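PDB 2WAD: penicillin-binding protein 2B, which forms peptide cross-links between neighbouring glycan strands of the pneumococcal cell wall, as a penicillin-binding transpeptidase of the elongasome. Local coordinates for residues Q115-Y119 / E174-S179. Numbering follows the deposited sequence.
Sequences QLADY and EIYLFS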
loop_
_atom_site.group_PDB
_atom_site.type_symbol
_atom_site.label_atom_id
_atom_site.label_comp_id
_atom_site.label_asym_id
_atom_site.label_seq_id
_atom_site.Cartn_x
_atom_site.Cartn_y
_atom_site.Cartn_z
ATOM N N GLN A 115 -29.666 -22.018 3.357
ATOM C CA GLN A 115 -29.493 -23.149 2.442
ATOM C C GLN A 115 -30.342 -24.352 2.845
ATOM O O GLN A 115 -30.943 -25.012 1.991
ATOM C CB GLN A 115 -28.016 -23.527 2.305
ATOM C CG GLN A 115 -27.204 -22.434 1.630
ATOM C CD GLN A 115 -25.705 -22.657 1.720
ATOM O OE1 GLN A 115 -25.228 -23.513 2.465
ATOM N NE2 GLN A 115 -24.953 -21.874 0.957
ATOM N N LEU A 116 -30.423 -24.622 4.145
ATOM C CA LEU A 116 -31.248 -25.728 4.629
ATOM C C LEU A 116 -32.753 -25.482 4.448
ATOM O O LEU A 116 -33.525 -26.414 4.249
ATOM C CB LEU A 116 -30.911 -26.056 6.084
ATOM C CG LEU A 116 -29.601 -26.806 6.344
ATOM C CD1 LEU A 116 -29.083 -26.524 7.755
ATOM C CD2 LEU A 116 -29.828 -28.301 6.136
ATOM N N ALA A 117 -33.170 -24.223 4.507
ATOM C CA ALA A 117 -34.582 -23.881 4.357
ATOM C C ALA A 117 -34.979 -23.887 2.882
ATOM O O ALA A 117 -36.090 -24.287 2.526
ATOM C CB ALA A 117 -34.867 -22.530 4.983
ATOM N N ASP A 118 -34.047 -23.446 2.042
ATOM C CA ASP A 118 -34.182 -23.507 0.594
ATOM C C ASP A 118 -34.398 -24.928 0.091
ATOM O O ASP A 118 -35.394 -25.205 -0.582
ATOM C CB ASP A 118 -32.958 -22.889 -0.074
ATOM C CG ASP A 118 -33.047 -21.380 -0.160
ATOM O OD1 ASP A 118 -34.119 -20.818 0.141
ATOM O OD2 ASP A 118 -32.044 -20.759 -0.554
ATOM N N TYR A 119 -33.476 -25.826 0.434
ATOM C CA TYR A 119 -33.599 -27.238 0.068
ATOM C C TYR A 119 -34.913 -27.826 0.561
ATOM O O TYR A 119 -35.589 -28.575 -0.146
ATOM C CB TYR A 119 -32.432 -28.038 0.651
ATOM C CG TYR A 119 -32.508 -29.514 0.345
ATOM C CD1 TYR A 119 -32.019 -30.019 -0.852
ATOM C CD2 TYR A 119 -33.066 -30.406 1.249
ATOM C CE1 TYR A 119 -32.085 -31.370 -1.141
ATOM C CE2 TYR A 119 -33.121 -31.759 0.976
ATOM C CZ TYR A 119 -32.635 -32.230 -0.223
ATOM O OH TYR A 119 -32.690 -33.571 -0.522
ATOM N N GLU A 174 -25.978 -33.841 -1.086
ATOM C CA GLU A 174 -26.814 -33.366 -2.169
ATOM C C GLU A 174 -27.328 -31.967 -1.845
ATOM O O GLU A 174 -27.384 -31.099 -2.723
ATOM C CB GLU A 174 -27.900 -34.369 -2.567
ATOM C CG GLU A 174 -29.107 -34.434 -1.669
ATOM C CD GLU A 174 -30.102 -35.481 -2.137
ATOM O OE1 GLU A 174 -29.712 -36.435 -2.852
ATOM O OE2 GLU A 174 -31.288 -35.344 -1.781
ATOM N N ILE A 175 -27.628 -31.722 -0.573
ATOM C CA ILE A 175 -28.045 -30.380 -0.172
ATOM C C ILE A 175 -26.971 -29.360 -0.495
ATOM O O ILE A 175 -27.252 -28.262 -0.981
ATOM C CB ILE A 175 -28.424 -30.281 1.310
ATOM C CG1 ILE A 175 -29.568 -31.246 1.618
ATOM C CG2 ILE A 175 -28.844 -28.851 1.633
ATOM C CD1 ILE A 175 -30.066 -31.136 3.046
ATOM N N TYR A 176 -25.725 -29.737 -0.244
ATOM C CA TYR A 176 -24.597 -28.890 -0.621
ATOM C C TYR A 176 -24.536 -28.573 -2.116
ATOM O O TYR A 176 -24.359 -27.426 -2.509
ATOM C CB TYR A 176 -23.283 -29.520 -0.151
ATOM C CG TYR A 176 -22.067 -28.696 -0.512
ATOM C CD1 TYR A 176 -21.810 -27.486 0.121
ATOM C CD2 TYR A 176 -21.190 -29.125 -1.497
ATOM C CE1 TYR A 176 -20.688 -26.731 -0.207
ATOM C CE2 TYR A 176 -20.084 -28.387 -1.845
ATOM C CZ TYR A 176 -19.833 -27.196 -1.195
ATOM O OH TYR A 176 -18.723 -26.480 -1.557
ATOM N N LEU A 177 -24.655 -29.604 -2.944
ATOM C CA LEU A 177 -24.653 -29.472 -4.398
ATOM C C LEU A 177 -25.791 -28.602 -4.935
ATOM O O LEU A 177 -25.534 -27.663 -5.695
ATOM C CB LEU A 177 -24.646 -30.850 -5.073
ATOM C CG LEU A 177 -23.266 -31.529 -5.040
ATOM C CD1 LEU A 177 -23.326 -32.980 -5.489
ATOM C CD2 LEU A 177 -22.147 -30.775 -5.778
ATOM N N PHE A 178 -27.027 -28.914 -4.544
ATOM C CA PHE A 178 -28.180 -28.037 -4.775
ATOM C C PHE A 178 -27.885 -26.548 -4.513
ATOM O O PHE A 178 -28.087 -25.707 -5.397
ATOM C CB PHE A 178 -29.330 -28.512 -3.898
ATOM C CG PHE A 178 -30.573 -27.685 -4.020
ATOM C CD1 PHE A 178 -31.604 -28.099 -4.840
ATOM C CD2 PHE A 178 -30.728 -26.517 -3.291
ATOM C CE1 PHE A 178 -32.762 -27.356 -4.955
ATOM C CE2 PHE A 178 -31.892 -25.770 -3.394
ATOM C CZ PHE A 178 -32.911 -26.192 -4.236
ATOM N N SER A 179 -27.376 -26.226 -3.320
ATOM C CA SER A 179 -27.094 -24.832 -2.962
ATOM C C SER A 179 -26.220 -24.172 -4.034
ATOM O O SER A 179 -26.480 -23.053 -4.483
ATOM C CB SER A 179 -26.455 -24.722 -1.568
ATOM O OG SER A 179 -27.042 -25.639 -0.654
HETATM O O HOH W 1 -29.935 -24.738 -0.708
#
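Y119 lays its ring across I175 and makes the largest single share of this contact. I175 CG1 sits almost straight above the ring centre, 3.4 Å from the centroid, a CH-pi contact. I175 CD1 covers the CD2 side of the same face, 3.6 Å from Y119 CD2. At its far end Y119 OH donates a hydrogen bond to the anti lone pair of E174 OE2, at 2.6 Å. Ring and carboxylate planes are 55° apart. E174 CG lies between its backbone N and carbonyl carbon, and the extended chain brings OE2 to the hydroxyl. F178 meets the edge of the tyrosine ring in a T-shaped stack, with Y119 CD1 over the F178 face and the planes at 89°. Face, edge and hydroxyl limit how the Y119 ring can turn.

At the other end, Q115 runs past S179, its CB 3.8 Å from S179 OG. A water donates to both Q115 O and S179 OG. The serine hydroxyl donates to I175 O, 2.7 Å from OG. With CG beside its backbone N (chi1 -66°), Q115 extends over S179, while its OE1 accepts from T112 N.

Segments 115-119 and 174-179, on helices 113-121 and 169-182, cross nearly at right angles within the dimerisation-domain region, away from S386, the inferred acyl-ester serine. Y167 touches L116 and I175. Helix 90-100 packs on both segments, with K94 against Y119 and F178.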